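PDB 2H30: peptide methionine sulfoxide reductase msrA/msrB from Neisseria gonorrhoeae, which reduces methionine sulfoxide in proteins, its N-terminal thioredoxin-like domain being able to take electrons from DsbD and pass them to the methionine sulfoxide reductase domains. Local coordinates for residues Q59-K62 / W63-A67; I119-Y122 / P123-A126; S141-E144 / A145-L148. The protein carries 2 engineered substitutions. All coordinates share one frame; numbering follows the deposited sequence.

Interaction 1 of 3, residues Q59-K62 / W63-A67; sequences QAEK and WAQDA
An i to i+4 contact at the C-terminal end of helix 51-64 lays the side chain of Gln59 along the indole of Trp63 while the last helical turn gives way to a loop. The two side chains run side by side and point the same way. Gln59 CG sits 3.3 Å above the ring plane, toward its rim, and Gln59 CD lies 3.5 Å from Trp63 CZ2, the amide and ring planes being 29° apart. Gln59 reaches this face because its CG is anti to the backbone N (chi1 -177°). The backbone carbonyl of Gln59 covers the same face nearer the pyrrole, its O 3.3 Å from Trp63 CD1, and also accepts from Trp63 N at 3.0 Å. At the ring edge, Trp63 NE1 donates in plane to a water 2.8 Å away, which takes a second bond from Lys62 NZ; the bend of the lysine chain at chi3 (58°) brings its ammonium round to that water. Glu61 O receives two donors from Gln65, on opposite faces of its carbonyl plane: Gln65 N at 3.2 Å and, well above the plane, Gln65 NE2 at 3.3 Å. The side-chain amide thus adds a second grip on a carbonyl near the helix end, while the Glu61 carboxylate turns to Lys102 N. The chain leaves through Asp66, which forms a salt bridge with Lys68. Helix 51-64 is the crossover helix of a beta-alpha-beta unit between strands 41-45 and 73-78; Trp63 stacks with Phe69 and packs on Glu144 and Ala147 of helix 144-152, while Glu61 and Ala60 touch the loop at 100-103.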
loop_
_atom_site.group_PDB
_atom_site.type_symbol
_atom_site.label_atom_id
_atom_site.label_comp_id
_atom_site.label_asym_id
_atom_site.label_seq_id
_atom_site.Cartn_x
_atom_site.Cartn_y
_atom_site.Cartn_z
ATOM N N GLN A 59 -8.340 -8.723 -3.453
ATOM C CA GLN A 59 -9.045 -7.523 -3.799
ATOM C C GLN A 59 -8.085 -6.446 -4.309
ATOM O O GLN A 59 -8.309 -5.850 -5.350
ATOM C CB GLN A 59 -9.781 -7.061 -2.539
ATOM C CG GLN A 59 -10.618 -5.860 -2.758
ATOM C CD GLN A 59 -11.166 -5.355 -1.398
ATOM O OE1 GLN A 59 -10.387 -5.069 -0.507
ATOM N NE2 GLN A 59 -12.486 -5.240 -1.269
ATOM N N ALA A 60 -7.025 -6.195 -3.541
ATOM C CA ALA A 60 -6.053 -5.167 -3.951
ATOM C C ALA A 60 -5.384 -5.541 -5.271
ATOM O O ALA A 60 -5.123 -4.664 -6.081
ATOM C CB ALA A 60 -4.976 -5.039 -2.814
ATOM N N GLU A 61 -5.120 -6.826 -5.458
ATOM C CA GLU A 61 -4.508 -7.263 -6.731
ATOM C C GLU A 61 -5.454 -6.971 -7.902
ATOM O O GLU A 61 -5.001 -6.518 -8.962
ATOM C CB GLU A 61 -4.223 -8.762 -6.649
ATOM C CG GLU A 61 -3.416 -9.201 -7.873
ATOM C CD GLU A 61 -3.261 -10.697 -7.975
ATOM O OE1 GLU A 61 -4.183 -11.464 -7.552
ATOM O OE2 GLU A 61 -2.207 -11.149 -8.512
ATOM N N LYS A 62 -6.746 -7.245 -7.694
ATOM C CA LYS A 62 -7.746 -6.927 -8.737
ATOM C C LYS A 62 -7.759 -5.462 -9.059
ATOM O O LYS A 62 -7.778 -5.076 -10.225
ATOM C CB LYS A 62 -9.138 -7.352 -8.289
ATOM C CG LYS A 62 -10.121 -7.224 -9.433
ATOM C CD LYS A 62 -11.511 -7.672 -8.962
ATOM C CE LYS A 62 -12.002 -6.860 -7.764
ATOM N NZ LYS A 62 -13.460 -7.071 -7.505
ATOM N N TRP A 63 -7.748 -4.623 -8.024
ATOM C CA TRP A 63 -7.757 -3.218 -8.280
ATOM C C TRP A 63 -6.534 -2.802 -9.056
ATOM O O TRP A 63 -6.627 -1.976 -9.998
ATOM C CB TRP A 63 -7.823 -2.409 -6.970
ATOM C CG TRP A 63 -9.067 -2.652 -6.157
ATOM C CD1 TRP A 63 -10.192 -3.407 -6.484
ATOM C CD2 TRP A 63 -9.301 -2.148 -4.847
ATOM N NE1 TRP A 63 -11.094 -3.394 -5.457
ATOM C CE2 TRP A 63 -10.573 -2.635 -4.426
ATOM C CE3 TRP A 63 -8.555 -1.344 -3.977
ATOM C CZ2 TRP A 63 -11.119 -2.323 -3.191
ATOM C CZ3 TRP A 63 -9.127 -0.990 -2.735
ATOM C CH2 TRP A 63 -10.388 -1.478 -2.359
ATOM N N ALA A 64 -5.381 -3.350 -8.659
ATOM C CA ALA A 64 -4.118 -2.899 -9.276
ATOM C C ALA A 64 -4.133 -3.208 -10.769
ATOM O O ALA A 64 -3.530 -2.498 -11.543
ATOM C CB ALA A 64 -2.897 -3.582 -8.603
ATOM N N GLN A 65 -4.851 -4.240 -11.150
ATOM C CA GLN A 65 -4.910 -4.686 -12.562
ATOM C C GLN A 65 -6.057 -4.088 -13.327
ATOM O O GLN A 65 -6.229 -4.382 -14.541
ATOM C CB GLN A 65 -5.077 -6.176 -12.645
ATOM C CG GLN A 65 -3.882 -6.925 -12.249
ATOM C CD GLN A 65 -4.214 -8.376 -12.264
ATOM O OE1 GLN A 65 -3.810 -9.110 -13.186
ATOM N NE2 GLN A 65 -5.013 -8.812 -11.284
ATOM N N ASP A 66 -6.898 -3.318 -12.643
ATOM C CA ASP A 66 -8.150 -2.827 -13.252
ATOM C C ASP A 66 -7.931 -1.504 -13.949
ATOM O O ASP A 66 -7.362 -0.556 -13.393
ATOM C CB ASP A 66 -9.192 -2.620 -12.142
ATOM C CG ASP A 66 -10.620 -2.512 -12.684
ATOM O OD1 ASP A 66 -10.954 -1.476 -13.284
ATOM O OD2 ASP A 66 -11.385 -3.509 -12.559
ATOM N N ALA A 67 -8.510 -1.365 -15.153
ATOM C CA ALA A 67 -8.408 -0.086 -15.839
ATOM C C ALA A 67 -8.956 1.129 -15.057
ATOM O O ALA A 67 -8.449 2.235 -15.245
ATOM C CB ALA A 67 -9.154 -0.176 -17.184
HETATM O O HOH W 1 -13.511 -4.851 -5.384
#

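Interaction 2 of 3, residues I119-Y122 / P123-A126; sequences ISVY and PSWA
The cis-proline turn of the thioredoxin fold, which leads the chain into strand 124-128, is closed here by one short side-chain bond: Ser124 OG donates to Val121 O at 2.7 Å. The hydroxyl approaches from above the carbonyl plane, 41° out of it, and the bond spans Tyr122 and Pro123. Ser124 OG stands anti to its own carbonyl carbon (chi1 -75°), which aims it back at the turn. Val121 CG2 lies alongside the hydroxyl, 3.7 Å from Ser124 OG, and Ile119 CG2 meets Ser124 CB at 3.9 Å, two aliphatic neighbours of this buried serine. The peptide bond between Tyr122 and Pro123 is cis. It sets the CA atoms of the two residues on the same side of the C-N bond, 2.8 Å apart, and leaves Tyr122 CB 3.5 Å from Pro123 CA. In thioredoxin-like proteins this cis-proline faces the CxxC motif at the start of the neighbouring helix, and Pro123 indeed touches Cys53, Leu52 and Glu56 of helix 51-64. The pair Cys50 and Cys53, not joined by a disulfide, is consistent with the reduced state of a thioredoxin-type CxxC motif. Tyr122 also reaches Cys53, with Phe45, Ala47 and Phe82 around it. Beyond the turn Ser124 and Ala126 hydrogen-bond through their backbones to Phe45 and Ile43 of strand 41-45, while Trp125 pairs with Val138 of strand 134-139.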
loop_
_atom_site.group_PDB
_atom_site.type_symbol
_atom_site.label_atom_id
_atom_site.label_comp_id
_atom_site.label_asym_id
_atom_site.label_seq_id
_atom_site.Cartn_x
_atom_site.Cartn_y
_atom_site.Cartn_z
ATOM N N ILE A 119 1.433 5.356 11.070
ATOM C CA ILE A 119 0.498 4.261 10.820
ATOM C C ILE A 119 0.755 3.225 11.915
ATOM O O ILE A 119 1.879 2.766 12.063
ATOM C CB ILE A 119 0.585 3.739 9.393
ATOM C CG1 ILE A 119 -0.075 4.850 8.493
ATOM C CG2 ILE A 119 -0.122 2.367 9.310
ATOM C CD1 ILE A 119 -0.204 4.525 7.075
ATOM N N SER A 120 -0.307 2.863 12.634
ATOM C CA SER A 120 -0.172 1.932 13.754
ATOM C C SER A 120 -1.173 0.781 13.694
ATOM O O SER A 120 -1.101 -0.184 14.519
ATOM C CB SER A 120 -0.335 2.662 15.135
ATOM O OG SER A 120 -1.548 3.416 15.112
ATOM N N VAL A 121 -2.129 0.905 12.761
ATOM C CA VAL A 121 -3.182 -0.088 12.634
ATOM C C VAL A 121 -3.280 -0.530 11.196
ATOM O O VAL A 121 -2.999 0.229 10.299
ATOM C CB VAL A 121 -4.535 0.360 13.173
ATOM C CG1 VAL A 121 -4.438 0.831 14.656
ATOM C CG2 VAL A 121 -5.182 1.351 12.329
ATOM N N TYR A 122 -3.623 -1.786 11.032
ATOM C CA TYR A 122 -3.738 -2.359 9.679
ATOM C C TYR A 122 -5.113 -2.930 9.460
ATOM O O TYR A 122 -5.776 -3.440 10.435
ATOM C CB TYR A 122 -2.736 -3.482 9.512
ATOM C CG TYR A 122 -1.271 -3.080 9.610
ATOM C CD1 TYR A 122 -0.780 -1.956 8.920
ATOM C CD2 TYR A 122 -0.383 -3.843 10.328
ATOM C CE1 TYR A 122 0.601 -1.648 8.936
ATOM C CE2 TYR A 122 0.986 -3.503 10.371
ATOM C CZ TYR A 122 1.441 -2.426 9.656
ATOM O OH TYR A 122 2.758 -2.096 9.621
ATOM N N PRO A 123 -5.557 -2.905 8.204
ATOM C CA PRO A 123 -4.908 -2.165 7.104
ATOM C C PRO A 123 -5.076 -0.669 7.329
ATOM O O PRO A 123 -5.934 -0.236 8.108
ATOM C CB PRO A 123 -5.740 -2.566 5.875
ATOM C CG PRO A 123 -7.025 -3.118 6.434
ATOM C CD PRO A 123 -6.848 -3.523 7.828
ATOM N N SER A 124 -4.216 0.087 6.680
ATOM C CA SER A 124 -4.440 1.525 6.525
ATOM C C SER A 124 -3.970 1.898 5.148
ATOM O O SER A 124 -3.222 1.125 4.504
ATOM C CB SER A 124 -3.598 2.345 7.524
ATOM O OG SER A 124 -4.170 2.239 8.839
ATOM N N TRP A 125 -4.425 3.063 4.687
ATOM C CA TRP A 125 -4.102 3.502 3.310
ATOM C C TRP A 125 -3.537 4.891 3.333
ATOM O O TRP A 125 -3.930 5.692 4.199
ATOM C CB TRP A 125 -5.393 3.529 2.500
ATOM C CG TRP A 125 -5.950 2.112 2.255
ATOM C CD1 TRP A 125 -6.734 1.342 3.132
ATOM C CD2 TRP A 125 -5.841 1.377 1.052
ATOM N NE1 TRP A 125 -7.054 0.144 2.496
ATOM C CE2 TRP A 125 -6.514 0.137 1.234
ATOM C CE3 TRP A 125 -5.172 1.611 -0.149
ATOM C CZ2 TRP A 125 -6.586 -0.837 0.204
ATOM C CZ3 TRP A 125 -5.238 0.652 -1.186
ATOM C CH2 TRP A 125 -5.938 -0.579 -0.985
ATOM N N ALA A 126 -2.625 5.163 2.407
ATOM C CA ALA A 126 -2.195 6.560 2.230
ATOM C C ALA A 126 -2.294 6.954 0.775
ATOM O O ALA A 126 -2.054 6.142 -0.102
ATOM C CB ALA A 126 -0.760 6.749 2.739
#

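Interaction 3 of 3, residues S141-E144 / A145-L148; sequences SINE and AQAL
Asn143 and Gln146 form a capping box at the start of helix 144-152. Gln146 N donates to Asn143 OD1 at 2.8 Å, nearly along the C=O axis, and Asn143 N returns a bond to Gln146 OE1, also at 2.8 Å, in the carbonyl plane and on a lone pair. The side chains cross at about a right angle, yet their amides stack with planes 29° apart. A chi1 of 61° sets Asn143 CG between its backbone N and carbonyl carbon, from where OD1 reaches over the first turn. Packing is tight on the face toward Ile142, where Ile142 CD1 meets Ala147 CB at 3.7 Å and Ile142 CB rests 3.5 Å from Gln146 OE1. Leu148 N bonds Glu144 O at 2.8 Å, but the partly exposed side chains beyond are looser, Glu144 CG lying 4.2 Å from Leu148 CD1; the Glu144 carboxylate has a long, weak ion pair with Lys68. Gln146 NE2 donates to Leu158 O, and Asn143 ND2 weakly to Leu161 O. The Gln146 amide is thereby held at both ends; that of Asn143 is held firmly at OD1 and only weakly at ND2.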
loop_
_atom_site.group_PDB
_atom_site.type_symbol
_atom_site.label_atom_id
_atom_site.label_comp_id
_atom_site.label_asym_id
_atom_site.label_seq_id
_atom_site.Cartn_x
_atom_site.Cartn_y
_atom_site.Cartn_z
ATOM N N SER A 141 -9.923 -0.522 6.693
ATOM C CA SER A 141 -10.249 -0.953 5.341
ATOM C C SER A 141 -11.017 0.091 4.586
ATOM O O SER A 141 -11.779 0.882 5.181
ATOM C CB SER A 141 -11.125 -2.194 5.372
ATOM O OG SER A 141 -10.484 -3.219 6.030
ATOM N N ILE A 142 -10.871 0.047 3.257
ATOM C CA ILE A 142 -11.684 0.864 2.367
ATOM C C ILE A 142 -12.248 -0.071 1.301
ATOM O O ILE A 142 -11.616 -1.094 0.977
ATOM C CB ILE A 142 -10.986 2.062 1.725
ATOM C CG1 ILE A 142 -9.829 1.629 0.813
ATOM C CG2 ILE A 142 -10.512 3.049 2.810
ATOM C CD1 ILE A 142 -9.098 2.777 0.116
ATOM N N ASN A 143 -13.437 0.297 0.815
ATOM C CA ASN A 143 -14.003 -0.447 -0.310
ATOM C C ASN A 143 -13.595 0.107 -1.672
ATOM O O ASN A 143 -12.920 1.147 -1.752
ATOM C CB ASN A 143 -15.536 -0.577 -0.147
ATOM C CG ASN A 143 -16.240 0.745 -0.122
ATOM O OD1 ASN A 143 -15.922 1.668 -0.862
ATOM N ND2 ASN A 143 -17.264 0.862 0.787
ATOM N N GLU A 144 -14.004 -0.577 -2.750
ATOM C CA GLU A 144 -13.538 -0.171 -4.124
ATOM C C GLU A 144 -14.008 1.222 -4.543
ATOM O O GLU A 144 -13.193 2.038 -5.056
ATOM C CB GLU A 144 -13.955 -1.167 -5.159
ATOM C CG GLU A 144 -13.344 -0.858 -6.451
ATOM C CD GLU A 144 -13.733 -1.865 -7.523
ATOM O OE1 GLU A 144 -13.315 -1.678 -8.686
ATOM O OE2 GLU A 144 -14.398 -2.862 -7.160
ATOM N N ALA A 145 -15.202 1.586 -4.088
ATOM C CA ALA A 145 -15.764 2.908 -4.361
ATOM C C ALA A 145 -15.037 3.995 -3.628
ATOM O O ALA A 145 -14.795 5.053 -4.185
ATOM C CB ALA A 145 -17.293 2.931 -3.977
ATOM N N GLN A 146 -14.709 3.742 -2.345
ATOM C CA GLN A 146 -13.894 4.689 -1.556
ATOM C C GLN A 146 -12.479 4.845 -2.155
ATOM O O GLN A 146 -11.969 5.968 -2.273
ATOM C CB GLN A 146 -13.761 4.170 -0.130
ATOM C CG GLN A 146 -15.077 4.364 0.655
ATOM C CD GLN A 146 -15.035 3.668 1.978
ATOM O OE1 GLN A 146 -14.445 2.577 2.131
ATOM N NE2 GLN A 146 -15.743 4.265 2.980
ATOM N N ALA A 147 -11.889 3.740 -2.584
ATOM C CA ALA A 147 -10.548 3.827 -3.218
ATOM C C ALA A 147 -10.602 4.642 -4.514
ATOM O O ALA A 147 -9.755 5.476 -4.793
ATOM C CB ALA A 147 -9.992 2.407 -3.478
ATOM N N LEU A 148 -11.644 4.402 -5.318
ATOM C CA LEU A 148 -11.756 5.195 -6.542
ATOM C C LEU A 148 -12.005 6.669 -6.263
ATOM O O LEU A 148 -11.494 7.515 -7.016
ATOM C CB LEU A 148 -12.908 4.589 -7.390
ATOM C CG LEU A 148 -12.562 3.247 -8.042
ATOM C CD1 LEU A 148 -13.856 2.669 -8.589
ATOM C CD2 LEU A 148 -11.508 3.362 -9.180
#

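In the fold
From the N terminus, interaction 1 comes first, ending helix 51-64; interaction 2 follows at the entry to strand 124-128, and interaction 3 at the start of helix 144-152. Each is local, closing a single turn, and the three lie in series, neither nesting nor crossing. The indole of Trp63 touches both others: its CZ3 is 3.7 Å from Trp125 CH2, and its CZ2 is 3.4 Å from Glu144 CA. Interactions 2 and 3 meet where Pro123 CG approaches Ser141 OG, a hydroxyl hydrogen-bonded to Glu56 of helix 51-64, and Trp125 NE1 approaches Ile142 CG1. Helices 51-64 and 144-152 thus meet through Trp63, with Trp125 of strand 124-128 packed against both Trp63 and Ile142.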